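Local atomic coordinates of 2',5'-phosphodiesterase 12 (Homo sapiens, PDB entry 4Z0V), a protein that joins an N-terminal domain of the E-set clan to a larger domain of the endonuclease/exonuclease/phosphatase family, and carries a magnesium ion. Residues P8-L13 with A37-R42; V25-S30 with L77-T82; Q301-L306 with M363-F368. One frame throughout, in Å; residues are numbered along the deposited sequence. Where two conformers were deposited one is given.

From the N terminus, 8-13 comes first, then 25-30. Contact 1 closes at 37-42, while the loop opened by 25-30 closes only at 77-82, so contacts 1 and 2 cross. Both join the sheet of strands 9-14 and 28-32 to the sheet that holds 40-46 and 77-82, in the N-terminal E-set domain. Their centres lie about 8 Å apart, and Thr11 N and Ser30 O link them by a probable hydrogen bond. Contact 3 follows in series, in the endonuclease/exonuclease/phosphatase domain. There 363-368 returns to helix 295-316. Its nearest atoms are about 31 Å from contact 2, and it lies on the opposite side of the chain's centre.

Contact 1: P8-L13 with A37-R42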
loop_
_atom_site.group_PDB
_atom_site.type_symbol
_atom_site.label_atom_id
_atom_site.label_comp_id
_atom_site.label_asym_id
_atom_site.label_seq_id
_atom_site.Cartn_x
_atom_site.Cartn_y
_atom_site.Cartn_z
ATOM N N PRO A 8 -6.047 25.477 -19.423
ATOM C CA PRO A 8 -5.424 24.218 -18.983
ATOM C C PRO A 8 -3.910 24.401 -18.897
ATOM O O PRO A 8 -3.312 24.997 -19.791
ATOM C CB PRO A 8 -5.835 23.212 -20.072
ATOM C CG PRO A 8 -7.005 23.852 -20.771
ATOM C CD PRO A 8 -6.727 25.308 -20.724
ATOM N N ALA A 9 -3.319 23.996 -17.772
ATOM C CA ALA A 9 -1.885 24.149 -17.531
ATOM C C ALA A 9 -1.372 23.082 -16.584
ATOM O O ALA A 9 -2.066 22.718 -15.641
ATOM C CB ALA A 9 -1.582 25.538 -16.968
ATOM N N PHE A 10 -0.180 22.537 -16.874
ATOM C CA PHE A 10 0.492 21.554 -16.024
ATOM C C PHE A 10 1.254 22.340 -14.958
ATOM O O PHE A 10 2.179 23.067 -15.310
ATOM C CB PHE A 10 1.443 20.618 -16.835
ATOM C CG PHE A 10 0.795 19.605 -17.752
ATOM C CD1 PHE A 10 0.122 18.504 -17.234
ATOM C CD2 PHE A 10 0.905 19.722 -19.132
ATOM C CE1 PHE A 10 -0.496 17.577 -18.084
ATOM C CE2 PHE A 10 0.297 18.789 -19.979
ATOM C CZ PHE A 10 -0.403 17.726 -19.452
ATOM N N THR A 11 0.819 22.262 -13.675
ATOM C CA THR A 11 1.471 22.937 -12.540
ATOM C C THR A 11 2.752 22.195 -12.165
ATOM O O THR A 11 3.707 22.798 -11.666
ATOM C CB THR A 11 0.535 23.045 -11.343
ATOM O OG1 THR A 11 0.103 21.739 -10.955
ATOM C CG2 THR A 11 -0.656 23.934 -11.618
ATOM N N GLU A 12 2.757 20.873 -12.388
ATOM C CA GLU A 12 3.913 20.022 -12.137
ATOM C C GLU A 12 4.028 19.098 -13.323
ATOM O O GLU A 12 3.010 18.617 -13.817
ATOM C CB GLU A 12 3.789 19.235 -10.808
ATOM C CG GLU A 12 3.696 20.105 -9.565
ATOM C CD GLU A 12 3.618 19.381 -8.238
ATOM O OE1 GLU A 12 2.596 18.703 -7.977
ATOM O OE2 GLU A 12 4.571 19.525 -7.438
ATOM N N LEU A 13 5.228 18.977 -13.856
ATOM C CA LEU A 13 5.563 18.109 -14.982
ATOM C C LEU A 13 6.938 17.618 -14.660
ATOM O O LEU A 13 7.872 18.439 -14.610
ATOM C CB LEU A 13 5.459 18.853 -16.330
ATOM C CG LEU A 13 5.534 17.962 -17.555
ATOM C CD1 LEU A 13 4.325 17.071 -17.650
ATOM C CD2 LEU A 13 5.647 18.781 -18.805
ATOM N N ALA A 37 -7.469 12.839 -19.668
ATOM C CA ALA A 37 -8.228 12.237 -20.769
ATOM C C ALA A 37 -8.420 13.231 -21.921
ATOM O O ALA A 37 -8.544 12.818 -23.072
ATOM C CB ALA A 37 -9.587 11.761 -20.272
ATOM N N SER A 38 -8.426 14.539 -21.601
ATOM C CA SER A 38 -8.603 15.624 -22.574
ATOM C C SER A 38 -7.250 16.162 -23.056
ATOM O O SER A 38 -7.208 17.076 -23.872
ATOM C CB SER A 38 -9.402 16.762 -21.938
ATOM O OG SER A 38 -10.557 16.290 -21.264
ATOM N N SER A 39 -6.153 15.645 -22.499
ATOM C CA SER A 39 -4.814 16.119 -22.848
ATOM C C SER A 39 -4.152 15.244 -23.913
ATOM O O SER A 39 -4.617 14.149 -24.185
ATOM C CB SER A 39 -3.950 16.198 -21.591
ATOM O OG SER A 39 -4.464 17.211 -20.742
ATOM N N LEU A 40 -3.099 15.765 -24.568
ATOM C CA LEU A 40 -2.411 15.039 -25.647
ATOM C C LEU A 40 -1.047 14.613 -25.165
ATOM O O LEU A 40 -0.350 15.408 -24.533
ATOM C CB LEU A 40 -2.251 15.937 -26.904
ATOM C CG LEU A 40 -3.524 16.558 -27.531
ATOM C CD1 LEU A 40 -3.161 17.418 -28.739
ATOM C CD2 LEU A 40 -4.541 15.498 -27.927
ATOM N N PHE A 41 -0.667 13.379 -25.445
ATOM C CA PHE A 41 0.645 12.866 -25.056
ATOM C C PHE A 41 1.323 12.243 -26.237
ATOM O O PHE A 41 0.680 11.570 -27.046
ATOM C CB PHE A 41 0.509 11.790 -23.949
ATOM C CG PHE A 41 -0.179 12.289 -22.710
ATOM C CD1 PHE A 41 0.504 13.053 -21.779
ATOM C CD2 PHE A 41 -1.515 11.985 -22.465
ATOM C CE1 PHE A 41 -0.149 13.549 -20.637
ATOM C CE2 PHE A 41 -2.161 12.473 -21.317
ATOM C CZ PHE A 41 -1.475 13.252 -20.418
ATOM N N ARG A 42 2.620 12.421 -26.332
ATOM C CA ARG A 42 3.381 11.743 -27.377
ATOM C C ARG A 42 4.773 11.496 -26.843
ATOM O O ARG A 42 5.385 12.417 -26.332
ATOM C CB ARG A 42 3.423 12.550 -28.694
ATOM C CG ARG A 42 4.275 11.893 -29.795
ATOM C CD ARG A 42 3.716 10.547 -30.264
ATOM N NE ARG A 42 2.556 10.721 -31.148
ATOM C CZ ARG A 42 2.068 9.764 -31.928
ATOM N NH1 ARG A 42 1.009 9.999 -32.694
ATOM N NH2 ARG A 42 2.625 8.563 -31.941
#
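Phe10 reaches Phe41 and Ser39 with the far end of its ring. The apolar part is a single meeting of two rings, Phe10 CZ to Phe41 CE1 at 4.3 Å. Each ring is approached obliquely. Phe10 leaves its backbone toward 37-42. Phe41 does not, but the end of its ring comes nearer. Phe10 has CG anti to the carbonyl carbon (chi1 -71°), which carries the ring across the gap. Cys81 of strand 77-82 touches both rings.

These rings belong to the two facing sheets of the N-terminal domain, a beta-sandwich packing consistent with its E-set clan. Strand 9-14 pairs with 28-32, and strand 40-46 lies in the other sheet next to 77-82. A classic beta bulge interrupts the first strand: Thr11 and Glu12 both face Ser30. The chain turns a corner at Thr11, just after Phe10.

The polar neighbour is Ser39. Its OG lies 4.3 Å from Phe10 CZ, a loose approach, longer than close van der Waals contact. No hydrogen bond crosses between the segments. The buried hydroxyl is satisfied by its own surroundings, with hydrogen bonds to Asp35 O and Gly84 N. Two bonds grip it beside the ring. Leu31 of strand 28-32 touches both Phe10 and Ser39, and Pro83 also touches Phe10.

Contact 2: V25-S30 with L77-T82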
loop_
_atom_site.group_PDB
_atom_site.type_symbol
_atom_site.label_atom_id
_atom_site.label_comp_id
_atom_site.label_asym_id
_atom_site.label_seq_id
_atom_site.Cartn_x
_atom_site.Cartn_y
_atom_site.Cartn_z
ATOM N N VAL A 25 7.312 4.142 -17.277
ATOM C CA VAL A 25 7.764 5.508 -17.011
ATOM C C VAL A 25 6.494 6.306 -16.759
ATOM O O VAL A 25 5.694 6.486 -17.690
ATOM C CB VAL A 25 8.604 6.098 -18.184
ATOM C CG1 VAL A 25 9.033 7.531 -17.865
ATOM C CG2 VAL A 25 9.824 5.231 -18.477
ATOM N N CYS A 26 6.283 6.712 -15.495
ATOM C CA CYS A 26 5.050 7.366 -15.053
ATOM C C CYS A 26 5.314 8.819 -14.704
ATOM O O CYS A 26 5.780 9.123 -13.607
ATOM C CB CYS A 26 4.452 6.601 -13.872
ATOM S SG CYS A 26 4.224 4.836 -14.187
ATOM N N PRO A 27 5.060 9.739 -15.646
ATOM C CA PRO A 27 5.342 11.145 -15.360
ATOM C C PRO A 27 4.434 11.718 -14.293
ATOM O O PRO A 27 3.258 11.360 -14.226
ATOM C CB PRO A 27 5.074 11.849 -16.699
ATOM C CG PRO A 27 4.175 10.946 -17.458
ATOM C CD PRO A 27 4.516 9.552 -17.006
ATOM N N LYS A 28 4.977 12.648 -13.501
ATOM C CA LYS A 28 4.179 13.413 -12.561
ATOM C C LYS A 28 3.584 14.533 -13.385
ATOM O O LYS A 28 4.321 15.193 -14.124
ATOM C CB LYS A 28 5.049 13.932 -11.391
ATOM C CG LYS A 28 4.279 14.745 -10.351
ATOM C CD LYS A 28 5.235 15.068 -9.210
ATOM C CE LYS A 28 4.641 15.945 -8.168
ATOM N NZ LYS A 28 5.557 16.086 -7.007
ATOM N N LEU A 29 2.262 14.645 -13.383
ATOM C CA LEU A 29 1.536 15.705 -14.090
ATOM C C LEU A 29 0.494 16.231 -13.180
ATOM O O LEU A 29 -0.450 15.508 -12.869
ATOM C CB LEU A 29 0.839 15.277 -15.406
ATOM C CG LEU A 29 1.266 14.077 -16.208
ATOM C CD1 LEU A 29 0.139 13.669 -17.099
ATOM C CD2 LEU A 29 2.409 14.416 -17.117
ATOM N N SER A 30 0.647 17.433 -12.705
ATOM C CA SER A 30 -0.406 17.987 -11.866
ATOM C C SER A 30 -1.093 18.980 -12.772
ATOM O O SER A 30 -0.438 19.862 -13.334
ATOM C CB SER A 30 0.160 18.579 -10.584
ATOM O OG SER A 30 0.956 17.629 -9.888
ATOM N N LEU A 77 14.651 9.677 -23.458
ATOM C CA LEU A 77 13.257 9.757 -23.912
ATOM C C LEU A 77 12.779 11.171 -23.770
ATOM O O LEU A 77 13.339 11.948 -23.003
ATOM C CB LEU A 77 12.384 8.809 -23.029
ATOM C CG LEU A 77 12.806 7.342 -22.948
ATOM C CD1 LEU A 77 11.893 6.592 -21.910
ATOM C CD2 LEU A 77 12.709 6.658 -24.327
ATOM N N LYS A 78 11.727 11.520 -24.492
ATOM C CA LYS A 78 11.166 12.850 -24.361
ATOM C C LYS A 78 9.649 12.723 -24.389
ATOM O O LYS A 78 9.118 11.974 -25.207
ATOM C CB LYS A 78 11.657 13.744 -25.534
ATOM C CG LYS A 78 11.083 15.175 -25.487
ATOM C CD LYS A 78 11.730 16.110 -26.488
ATOM C CE LYS A 78 11.061 16.081 -27.832
ATOM N NZ LYS A 78 11.463 17.253 -28.638
ATOM N N LEU A 79 8.966 13.446 -23.505
ATOM C CA LEU A 79 7.501 13.462 -23.506
ATOM C C LEU A 79 7.023 14.826 -23.939
ATOM O O LEU A 79 7.479 15.833 -23.394
ATOM C CB LEU A 79 6.916 13.128 -22.104
ATOM C CG LEU A 79 5.371 13.356 -21.914
ATOM C CD1 LEU A 79 4.542 12.407 -22.787
ATOM C CD2 LEU A 79 4.969 13.225 -20.427
ATOM N N HIS A 80 6.106 14.850 -24.915
ATOM C CA HIS A 80 5.364 16.034 -25.308
ATOM C C HIS A 80 4.011 15.922 -24.670
ATOM O O HIS A 80 3.344 14.903 -24.862
ATOM C CB HIS A 80 5.183 16.147 -26.840
ATOM C CG HIS A 80 4.191 17.216 -27.234
ATOM N ND1 HIS A 80 2.808 17.020 -27.118
ATOM C CD2 HIS A 80 4.412 18.478 -27.668
ATOM C CE1 HIS A 80 2.247 18.156 -27.500
ATOM N NE2 HIS A 80 3.172 19.057 -27.866
ATOM N N CYS A 81 3.528 16.990 -24.046
ATOM C CA CYS A 81 2.168 16.941 -23.546
ATOM C C CYS A 81 1.488 18.284 -23.695
ATOM O O CYS A 81 2.088 19.325 -23.423
ATOM C CB CYS A 81 2.092 16.420 -22.118
ATOM S SG CYS A 81 3.374 17.054 -21.038
ATOM N N THR A 82 0.261 18.241 -24.187
ATOM C CA THR A 82 -0.600 19.417 -24.393
ATOM C C THR A 82 -1.764 19.311 -23.421
ATOM O O THR A 82 -2.553 18.377 -23.549
ATOM C CB THR A 82 -1.074 19.525 -25.848
ATOM O OG1 THR A 82 0.058 19.674 -26.690
ATOM C CG2 THR A 82 -1.966 20.754 -26.073
#
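Pro27 brings the one ring that touches across this contact, a saturated and puckered one. It meets Leu79 through CB and CG, and the two side chains cross at about a right angle. Leu79 CD2 sits 3.8 Å from Pro27 CG and 4.0 Å from Pro27 CB, so a single methyl does the touching. Leu79 has CG anti to the backbone N (chi1 170°), and CD2 is the branch sent to the proline. Aromatic rings come from strand 40-46: Trp43 touches Val25 and Leu79, and Phe41 touches Leu29.

Val25 and Leu29, two residues before and after Pro27, add two methyl pairs. Val25 CG2 meets Leu77 CD1 at 4.2 Å. Leu29 CD2 approaches the same Leu79 CD2 at 4.4 Å, a looser fit. Leu29 holds an unusual first torsion (chi1 -23°), well off a staggered position, which may mean local strain in this side chain.

The segments run in the same direction, with Val25 opposite Leu77, Pro27 opposite Leu79 and Leu29 opposite Cys81. CA atoms of Pro27 and Leu79 are 8.7 Å apart. That is a face-to-face spacing of two sheets, as in a beta sandwich, and too wide for strand pairing. Alternate residues of each segment, from Val25 and from Leu77, point at the other.

The two lysines have partners away from this interface. Lys28 NZ forms a salt bridge to Asp190 on helix 185-198, and Lys78 NZ one to Glu94. No hydrogen bond joins the segments, so their mutual adhesion rests on apolar burial and van der Waals contact.

Contact 3: Q301-L306 with M363-F368; sequences QMAVAL and MSLTHF
Leu306 lays one methyl over a face of the His367 ring. It does so where helix 295-316, in the endonuclease/exonuclease/phosphatase fold, meets the small antiparallel sheet of 344-345 and 365-366 and the residue that follows it. The contact is a CH-pi interaction. Leu306 CD1 is 3.6 Å from the centroid of the His367 ring and 16° off its normal. The methyl is shifted slightly toward the rim, and CD2 of His367 is its nearest ring atom, 3.5 Å from Leu306 CD1.

The torsions of His367 help explain this CH-pi contact. CG lies between the backbone N and the carbonyl carbon; chi1 76° places the ring and chi2 84° turns its face to Leu306.

The imidazole is held at both nitrogens. NE2 is hydrogen-bonded to Phe339 O and ND1 to Phe369 N. Phe339, on helix 335-342, also packs edge-to-face with the His367 ring. These partners probably fix the ring's rotation and keep that face toward Leu306. Phe339 also touches Met302 and Leu365, and so fills in between helix and sheet.

One helical turn earlier, Ala303 meets Leu365 in a small apolar contact. Leu245 of helix 243-248 touches both of them. The touching atoms, Ala303 CB and Leu365 CD1, are 3.8 Å apart.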
loop_
_atom_site.group_PDB
_atom_site.type_symbol
_atom_site.label_atom_id
_atom_site.label_comp_id
_atom_site.label_asym_id
_atom_site.label_seq_id
_atom_site.Cartn_x
_atom_site.Cartn_y
_atom_site.Cartn_z
ATOM N N GLN A 301 -4.683 -2.029 20.573
ATOM C CA GLN A 301 -4.833 -1.237 19.333
ATOM C C GLN A 301 -5.935 -1.826 18.428
ATOM O O GLN A 301 -6.783 -1.077 17.908
ATOM C CB GLN A 301 -3.505 -1.142 18.573
ATOM C CG GLN A 301 -2.474 -0.318 19.293
ATOM C CD GLN A 301 -1.199 -0.096 18.519
ATOM O OE1 GLN A 301 -0.747 -0.957 17.744
ATOM N NE2 GLN A 301 -0.500 0.997 18.843
ATOM N N MET A 302 -5.960 -3.163 18.296
ATOM C CA MET A 302 -6.979 -3.855 17.502
ATOM C C MET A 302 -8.383 -3.635 18.102
ATOM O O MET A 302 -9.331 -3.408 17.350
ATOM C CB MET A 302 -6.642 -5.359 17.375
ATOM C CG MET A 302 -7.676 -6.187 16.581
ATOM S SD MET A 302 -8.041 -5.558 14.912
ATOM C CE MET A 302 -6.511 -5.419 14.267
ATOM N N ALA A 303 -8.514 -3.660 19.436
ATOM C CA ALA A 303 -9.812 -3.433 20.095
ATOM C C ALA A 303 -10.334 -2.003 19.789
ATOM O O ALA A 303 -11.525 -1.834 19.488
ATOM C CB ALA A 303 -9.667 -3.635 21.598
ATOM N N VAL A 304 -9.427 -1.002 19.799
ATOM C CA VAL A 304 -9.775 0.396 19.449
ATOM C C VAL A 304 -10.190 0.423 17.969
ATOM O O VAL A 304 -11.202 1.053 17.616
ATOM C CB VAL A 304 -8.607 1.386 19.704
ATOM C CG1 VAL A 304 -8.928 2.795 19.162
ATOM C CG2 VAL A 304 -8.232 1.460 21.184
ATOM N N ALA A 305 -9.362 -0.197 17.108
ATOM C CA ALA A 305 -9.621 -0.191 15.653
ATOM C C ALA A 305 -10.985 -0.765 15.348
ATOM O O ALA A 305 -11.742 -0.159 14.599
ATOM C CB ALA A 305 -8.542 -0.981 14.898
ATOM N N LEU A 306 -11.302 -1.936 15.910
ATOM C CA LEU A 306 -12.582 -2.584 15.613
ATOM C C LEU A 306 -13.773 -1.779 16.146
ATOM O O LEU A 306 -14.776 -1.681 15.429
ATOM C CB LEU A 306 -12.614 -4.035 16.122
ATOM C CG LEU A 306 -11.642 -5.012 15.405
ATOM C CD1 LEU A 306 -11.746 -6.436 16.017
ATOM C CD2 LEU A 306 -11.893 -5.068 13.870
ATOM N N MET A 363 -7.385 -8.876 30.473
ATOM C CA MET A 363 -8.757 -8.418 30.270
ATOM C C MET A 363 -9.406 -9.282 29.219
ATOM O O MET A 363 -8.723 -9.949 28.434
ATOM C CB MET A 363 -8.829 -6.912 29.915
ATOM C CG MET A 363 -8.174 -6.556 28.599
ATOM S SD MET A 363 -8.288 -4.813 28.135
ATOM C CE MET A 363 -7.157 -4.056 29.309
ATOM N N SER A 364 -10.733 -9.297 29.248
ATOM C CA SER A 364 -11.574 -10.017 28.309
ATOM C C SER A 364 -12.035 -9.024 27.247
ATOM O O SER A 364 -12.442 -7.915 27.595
ATOM C CB SER A 364 -12.767 -10.621 29.044
ATOM O OG SER A 364 -13.509 -11.473 28.183
ATOM N N LEU A 365 -11.944 -9.386 25.970
ATOM C CA LEU A 365 -12.407 -8.511 24.875
ATOM C C LEU A 365 -13.322 -9.276 23.969
ATOM O O LEU A 365 -13.089 -10.455 23.746
ATOM C CB LEU A 365 -11.244 -7.947 24.030
ATOM C CG LEU A 365 -10.131 -7.137 24.716
ATOM C CD1 LEU A 365 -9.061 -6.786 23.704
ATOM C CD2 LEU A 365 -10.663 -5.880 25.377
ATOM N N THR A 366 -14.339 -8.597 23.413
ATOM C CA THR A 366 -15.291 -9.202 22.485
ATOM C C THR A 366 -15.623 -8.268 21.342
ATOM O O THR A 366 -15.673 -7.059 21.530
ATOM C CB THR A 366 -16.603 -9.579 23.187
ATOM O OG1 THR A 366 -17.120 -8.438 23.859
ATOM C CG2 THR A 366 -16.446 -10.727 24.131
ATOM N N HIS A 367 -15.880 -8.832 20.167
ATOM C CA HIS A 367 -16.313 -8.023 19.019
ATOM C C HIS A 367 -17.265 -8.884 18.217
ATOM O O HIS A 367 -17.194 -10.128 18.301
ATOM C CB HIS A 367 -15.145 -7.444 18.180
ATOM C CG HIS A 367 -14.476 -8.440 17.288
ATOM N ND1 HIS A 367 -14.989 -8.742 16.042
ATOM C CD2 HIS A 367 -13.357 -9.171 17.491
ATOM C CE1 HIS A 367 -14.182 -9.658 15.529
ATOM N NE2 HIS A 367 -13.184 -9.951 16.367
ATOM N N PHE A 368 -18.110 -8.256 17.388
ATOM C CA PHE A 368 -19.093 -9.026 16.629
ATOM C C PHE A 368 -18.851 -9.027 15.134
ATOM O O PHE A 368 -19.755 -9.405 14.385
ATOM C CB PHE A 368 -20.532 -8.550 16.944
ATOM C CG PHE A 368 -20.792 -8.519 18.430
ATOM C CD1 PHE A 368 -20.806 -9.693 19.175
ATOM C CD2 PHE A 368 -20.956 -7.310 19.097
ATOM C CE1 PHE A 368 -21.015 -9.664 20.555
ATOM C CE2 PHE A 368 -21.166 -7.281 20.478
ATOM C CZ PHE A 368 -21.183 -8.459 21.199
#